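Long-range contacts in spore coat polysaccharide biosynthesis protein SpsE (Bacillus subtilis, PDB 1VLI), which probably acts as an N-acylneuraminate-9-phosphate synthase of the NeuB family and takes part in making the spore coat polysaccharide: residues S136-A141 / L157-I162; A58-F63 / I116-V121. All coordinates share one frame; numbering follows the deposited sequence.

Contact 1: S136-A141 / L157-I162; sequences SAFKIA and LNRPMI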
loop_
_atom_site.group_PDB
_atom_site.type_symbol
_atom_site.label_atom_id
_atom_site.label_comp_id
_atom_site.label_asym_id
_atom_site.label_seq_id
_atom_site.Cartn_x
_atom_site.Cartn_y
_atom_site.Cartn_z
ATOM N N SER A 136 12.237 -3.119 -7.190
ATOM C CA SER A 136 11.882 -2.261 -8.344
ATOM C C SER A 136 10.953 -1.090 -7.965
ATOM O O SER A 136 10.761 -0.154 -8.741
ATOM C CB SER A 136 11.214 -3.082 -9.455
ATOM O OG SER A 136 12.014 -4.205 -9.848
ATOM N N ALA A 137 10.383 -1.140 -6.769
ATOM C CA ALA A 137 9.428 -0.130 -6.323
ATOM C C ALA A 137 9.104 -0.511 -4.923
ATOM O O ALA A 137 9.305 -1.683 -4.527
ATOM C CB ALA A 137 8.158 -0.127 -7.171
ATOM N N PHE A 138 8.660 0.495 -4.173
ATOM C CA PHE A 138 8.182 0.331 -2.822
ATOM C C PHE A 138 6.684 0.591 -2.879
ATOM O O PHE A 138 6.239 1.527 -3.521
ATOM C CB PHE A 138 8.854 1.332 -1.894
ATOM C CG PHE A 138 10.315 1.066 -1.662
ATOM C CD1 PHE A 138 10.731 0.119 -0.717
ATOM C CD2 PHE A 138 11.286 1.778 -2.367
ATOM C CE1 PHE A 138 12.103 -0.126 -0.487
ATOM C CE2 PHE A 138 12.667 1.540 -2.142
ATOM C CZ PHE A 138 13.075 0.577 -1.214
ATOM N N LYS A 139 5.930 -0.293 -2.240
ATOM C CA LYS A 139 4.509 -0.225 -2.150
ATOM C C LYS A 139 4.191 0.185 -0.700
ATOM O O LYS A 139 4.805 -0.287 0.225
ATOM C CB LYS A 139 3.869 -1.561 -2.584
ATOM C CG LYS A 139 2.327 -1.625 -2.361
ATOM C CD LYS A 139 1.528 -1.010 -3.510
ATOM C CE LYS A 139 0.038 -0.891 -3.191
ATOM N NZ LYS A 139 -0.274 0.231 -2.231
ATOM N N ILE A 140 3.275 1.127 -0.522
ATOM C CA ILE A 140 2.882 1.600 0.807
ATOM C C ILE A 140 1.369 1.361 0.919
ATOM O O ILE A 140 0.647 1.674 0.001
ATOM C CB ILE A 140 3.182 3.105 0.942
ATOM C CG1 ILE A 140 4.653 3.442 0.596
ATOM C CG2 ILE A 140 2.699 3.645 2.311
ATOM C CD1 ILE A 140 5.658 3.043 1.621
ATOM N N ALA A 141 0.921 0.765 2.018
ATOM C CA ALA A 141 -0.489 0.489 2.254
ATOM C C ALA A 141 -1.228 1.789 2.623
ATOM O O ALA A 141 -0.597 2.793 3.038
ATOM C CB ALA A 141 -0.637 -0.538 3.434
ATOM N N LEU A 157 15.565 6.712 -1.184
ATOM C CA LEU A 157 16.199 5.562 -1.787
ATOM C C LEU A 157 16.114 5.625 -3.304
ATOM O O LEU A 157 16.709 4.808 -4.005
ATOM C CB LEU A 157 15.556 4.282 -1.254
ATOM C CG LEU A 157 15.717 4.122 0.252
ATOM C CD1 LEU A 157 14.844 2.986 0.793
ATOM C CD2 LEU A 157 17.221 3.934 0.590
ATOM N N ASN A 158 15.357 6.595 -3.798
ATOM C CA ASN A 158 15.216 6.877 -5.227
ATOM C C ASN A 158 14.617 5.820 -6.157
ATOM O O ASN A 158 14.874 5.788 -7.352
ATOM C CB ASN A 158 16.459 7.542 -5.814
ATOM C CG ASN A 158 16.206 9.026 -6.128
ATOM O OD1 ASN A 158 16.701 9.895 -5.396
ATOM N ND2 ASN A 158 15.376 9.322 -7.183
ATOM N N ARG A 159 13.757 4.997 -5.601
ATOM C CA ARG A 159 13.010 4.069 -6.394
ATOM C C ARG A 159 11.563 4.528 -6.512
ATOM O O ARG A 159 11.090 5.392 -5.738
ATOM C CB ARG A 159 13.121 2.685 -5.767
ATOM C CG ARG A 159 14.465 2.024 -6.063
ATOM C CD ARG A 159 14.646 1.716 -7.576
ATOM N NE ARG A 159 16.037 1.440 -7.949
ATOM C CZ ARG A 159 16.948 2.375 -8.232
ATOM N NH1 ARG A 159 16.634 3.673 -8.190
ATOM N NH2 ARG A 159 18.184 2.007 -8.552
ATOM N N PRO A 160 10.864 3.995 -7.506
ATOM C CA PRO A 160 9.451 4.263 -7.642
ATOM C C PRO A 160 8.666 3.992 -6.353
ATOM O O PRO A 160 9.009 3.115 -5.555
ATOM C CB PRO A 160 9.038 3.308 -8.757
ATOM C CG PRO A 160 10.253 3.237 -9.595
ATOM C CD PRO A 160 11.370 3.153 -8.609
HETATM N N MSE A 161 7.593 4.753 -6.171
HETATM C CA MSE A 161 6.769 4.601 -5.000
HETATM C C MSE A 161 5.327 4.521 -5.364
HETATM O O MSE A 161 4.850 5.316 -6.187
HETATM C CB MSE A 161 7.059 5.727 -4.089
HETATM C CG MSE A 161 8.341 5.401 -3.373
HETATM SE SE MSE A 161 8.853 6.549 -2.045
HETATM C CE MSE A 161 7.386 6.347 -0.708
ATOM N N ILE A 162 4.654 3.503 -4.840
ATOM C CA ILE A 162 3.226 3.314 -5.110
ATOM C C ILE A 162 2.504 3.430 -3.802
ATOM O O ILE A 162 2.800 2.649 -2.884
ATOM C CB ILE A 162 2.960 1.925 -5.684
ATOM C CG1 ILE A 162 3.864 1.653 -6.886
ATOM C CG2 ILE A 162 1.484 1.774 -6.070
ATOM C CD1 ILE A 162 3.854 0.201 -7.313
#

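Contact 2: A58-F63 / I116-V121; sequences ADAVKF and IFLSTV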
loop_
_atom_site.group_PDB
_atom_site.type_symbol
_atom_site.label_atom_id
_atom_site.label_comp_id
_atom_site.label_asym_id
_atom_site.label_seq_id
_atom_site.Cartn_x
_atom_site.Cartn_y
_atom_site.Cartn_z
ATOM N N ALA A 58 0.362 -11.024 -16.224
ATOM C CA ALA A 58 0.581 -9.934 -15.293
ATOM C C ALA A 58 2.016 -9.397 -15.387
ATOM O O ALA A 58 2.925 -10.094 -15.860
ATOM C CB ALA A 58 0.261 -10.393 -13.901
ATOM N N ASP A 59 2.215 -8.165 -14.937
ATOM C CA ASP A 59 3.520 -7.514 -15.000
ATOM C C ASP A 59 4.330 -7.769 -13.758
ATOM O O ASP A 59 5.566 -7.793 -13.790
ATOM C CB ASP A 59 3.330 -6.005 -15.142
ATOM C CG ASP A 59 2.869 -5.633 -16.512
ATOM O OD1 ASP A 59 3.641 -5.933 -17.460
ATOM O OD2 ASP A 59 1.750 -5.088 -16.752
ATOM N N ALA A 60 3.621 -7.922 -12.651
ATOM C CA ALA A 60 4.227 -7.922 -11.332
ATOM C C ALA A 60 3.487 -8.949 -10.517
ATOM O O ALA A 60 2.309 -9.238 -10.792
ATOM C CB ALA A 60 4.084 -6.523 -10.668
ATOM N N VAL A 61 4.167 -9.487 -9.511
ATOM C CA VAL A 61 3.527 -10.375 -8.560
ATOM C C VAL A 61 3.925 -9.861 -7.208
ATOM O O VAL A 61 5.099 -9.540 -6.970
ATOM C CB VAL A 61 3.949 -11.860 -8.749
ATOM C CG1 VAL A 61 5.446 -12.019 -8.498
ATOM C CG2 VAL A 61 3.119 -12.796 -7.829
ATOM N N LYS A 62 2.938 -9.737 -6.326
ATOM C CA LYS A 62 3.160 -9.112 -5.043
ATOM C C LYS A 62 2.911 -10.068 -3.864
ATOM O O LYS A 62 1.819 -10.669 -3.779
ATOM C CB LYS A 62 2.282 -7.874 -4.936
ATOM C CG LYS A 62 2.187 -7.390 -3.506
ATOM C CD LYS A 62 2.471 -5.950 -3.412
ATOM C CE LYS A 62 1.143 -5.160 -3.515
ATOM N NZ LYS A 62 0.260 -5.421 -2.352
ATOM N N PHE A 63 3.916 -10.180 -2.972
ATOM C CA PHE A 63 3.868 -11.000 -1.745
ATOM C C PHE A 63 4.002 -10.153 -0.481
ATOM O O PHE A 63 4.740 -9.161 -0.459
ATOM C CB PHE A 63 4.998 -12.045 -1.742
ATOM C CG PHE A 63 4.768 -13.188 -2.714
ATOM C CD1 PHE A 63 4.039 -14.315 -2.327
ATOM C CD2 PHE A 63 5.253 -13.122 -4.011
ATOM C CE1 PHE A 63 3.789 -15.343 -3.211
ATOM C CE2 PHE A 63 5.007 -14.168 -4.919
ATOM C CZ PHE A 63 4.268 -15.275 -4.514
ATOM N N ILE A 116 7.797 -9.173 -12.208
ATOM C CA ILE A 116 8.475 -8.277 -11.306
ATOM C C ILE A 116 7.917 -8.515 -9.918
ATOM O O ILE A 116 6.715 -8.287 -9.661
ATOM C CB ILE A 116 8.243 -6.804 -11.733
ATOM C CG1 ILE A 116 8.841 -6.526 -13.129
ATOM C CG2 ILE A 116 8.778 -5.831 -10.664
ATOM C CD1 ILE A 116 8.339 -5.204 -13.756
ATOM N N PHE A 117 8.801 -8.946 -9.026
ATOM C CA PHE A 117 8.487 -9.140 -7.635
ATOM C C PHE A 117 8.343 -7.802 -6.949
ATOM O O PHE A 117 9.202 -6.919 -7.090
ATOM C CB PHE A 117 9.601 -9.932 -6.955
ATOM C CG PHE A 117 9.396 -10.124 -5.468
ATOM C CD1 PHE A 117 8.697 -11.238 -4.983
ATOM C CD2 PHE A 117 9.886 -9.192 -4.552
ATOM C CE1 PHE A 117 8.498 -11.409 -3.597
ATOM C CE2 PHE A 117 9.680 -9.354 -3.175
ATOM C CZ PHE A 117 8.995 -10.467 -2.702
ATOM N N LEU A 118 7.244 -7.668 -6.204
ATOM C CA LEU A 118 6.986 -6.489 -5.379
ATOM C C LEU A 118 6.507 -6.866 -3.994
ATOM O O LEU A 118 5.824 -7.873 -3.806
ATOM C CB LEU A 118 5.932 -5.598 -6.030
ATOM C CG LEU A 118 6.278 -4.936 -7.358
ATOM C CD1 LEU A 118 5.025 -4.278 -7.826
ATOM C CD2 LEU A 118 7.384 -3.918 -7.207
ATOM N N SER A 119 6.856 -6.042 -3.017
ATOM C CA SER A 119 6.278 -6.176 -1.687
ATOM C C SER A 119 5.961 -4.798 -1.073
ATOM O O SER A 119 6.225 -3.751 -1.675
ATOM C CB SER A 119 7.239 -6.956 -0.795
ATOM O OG SER A 119 6.532 -7.568 0.247
ATOM N N THR A 120 5.474 -4.828 0.162
ATOM C CA THR A 120 5.039 -3.644 0.902
ATOM C C THR A 120 5.904 -3.414 2.127
ATOM O O THR A 120 6.225 -4.368 2.854
ATOM C CB THR A 120 3.590 -3.875 1.374
ATOM O OG1 THR A 120 2.812 -4.229 0.238
ATOM C CG2 THR A 120 2.951 -2.608 1.868
ATOM N N VAL A 121 6.257 -2.153 2.369
ATOM C CA VAL A 121 6.949 -1.782 3.605
ATOM C C VAL A 121 6.078 -0.935 4.529
ATOM O O VAL A 121 5.209 -0.191 4.068
ATOM C CB VAL A 121 8.315 -1.115 3.340
ATOM C CG1 VAL A 121 9.168 -2.052 2.539
ATOM C CG2 VAL A 121 8.173 0.177 2.614
HETATM O O HOH W 1 -0.154 -3.012 -0.285
HETATM O O HOH W 2 2.450 -7.033 0.324
#

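Contact 1: S136-A141 / L157-I162
Phe138 and Ile162 contribute the largest shares of this contact between neighbouring parallel strands. Three backbone hydrogen bonds join the strands: Phe138 N gives to Pro160 O, Ile162 N to Phe138 O at 2.9 Å, and Ile140 N to Ile162 O at 2.8 Å.

Apolar packing differs on the two faces of the sheet. On the face of Phe138 and Met161, the ring, its CG anti to the carbonyl carbon (chi1 -70°), meets Leu157 at about a right angle, with CZ 3.6 Å from Leu157 CD1, while CE2 lies 3.8 Å from Arg159 CB. On the face of Lys139 and Ile162, the lysine chain passes across the isoleucine, Lys139 CD resting 3.8 Å from Ile162 CG2.

Among the polar ends, Lys139 NZ bonds Ser164 OG and also bends back to the carbonyl Ile140 O of the next residue at 2.8 Å, standing above that carbonyl plane. Arg159 NH1 turns back to Asn158 O at 2.9 Å.

With helix 148-155 between them in the chain, the two strands form a right-handed beta-alpha-beta unit of the TIM barrel; the helix packs on Phe138, Ile140 and Met161, helix 124-131 adds Leu130 and Gln131 against Phe138, and strand 188-193 continues the sheet beyond Met161 through Ala189.

Contact 2: A58-F63 / I116-V121
Phe117 CG stands anti to its backbone N (chi1 177°), and Phe63 CG anti to its carbonyl carbon (chi1 -73°); these torsions start the two side chains toward a meeting at about a right angle, where Phe63 CD2 lies 3.7 Å from Phe117 CE1. On the opposite face of the sheet Ala60 CB touches Leu118 CD1 at 3.7 Å, and Ala60 and Ile116 have the nearest CA pair of the register.

Between the two faces the backbones pair in parallel register. Ile116 N gives to Asp59 O, Val61 N to Ile116 O, Leu118 N to Val61 O at 2.9 Å, and Phe63 N to Leu118 O at 3.1 Å. These are the second and third strands of the eight-stranded TIM barrel of the NeuB family; the long connection between them includes helix 103-112, whose Leu107 and Cys110 pack on Phe117, with Cys110 also against Val61.

Toward Thr120 the contact turns polar. Ser119 OG lies so near Phe63 O that the details of that bond are doubtful; Phe63 O also accepts from a water, which bonds Thr120 OG1 at 2.8 Å. A second water, 3.2 Å from Lys62 NZ, bonds the same Thr120 hydroxyl. Lys62 NZ forms a salt bridge with Glu246, and its side chain is about 6 Å from the bound zinc ion. A methionine in place of Lys62 would probably leave Glu246 without this charged mate and that second water without its ammonium donor. At the other end, Asp59 OD2 accepts from Ile31 N, and the carboxylate forms salt bridges with Lys21 and Arg277.

Both contacts are mostly buried parallel strand pairs of one barrel, and each spends its backbone on regular hydrogen bonds. Contact 2 joins strands 60-63 and 116-118, contact 1 joins strands 138-140 and 161-164, and the two meet where Lys139 O probably accepts from Val121 N and Lys139 CB packs on Ser119 O. Their chemistry diverges with position. Each has a lysine on the barrel's inner face near the zinc ion, that of contact 2 being nearer and paired with an acidic residue, that of contact 1 with a hydroxyl and a carbonyl. Waters bridge the segments in contact 2, whereas contact 1 reaches the surface at Arg159.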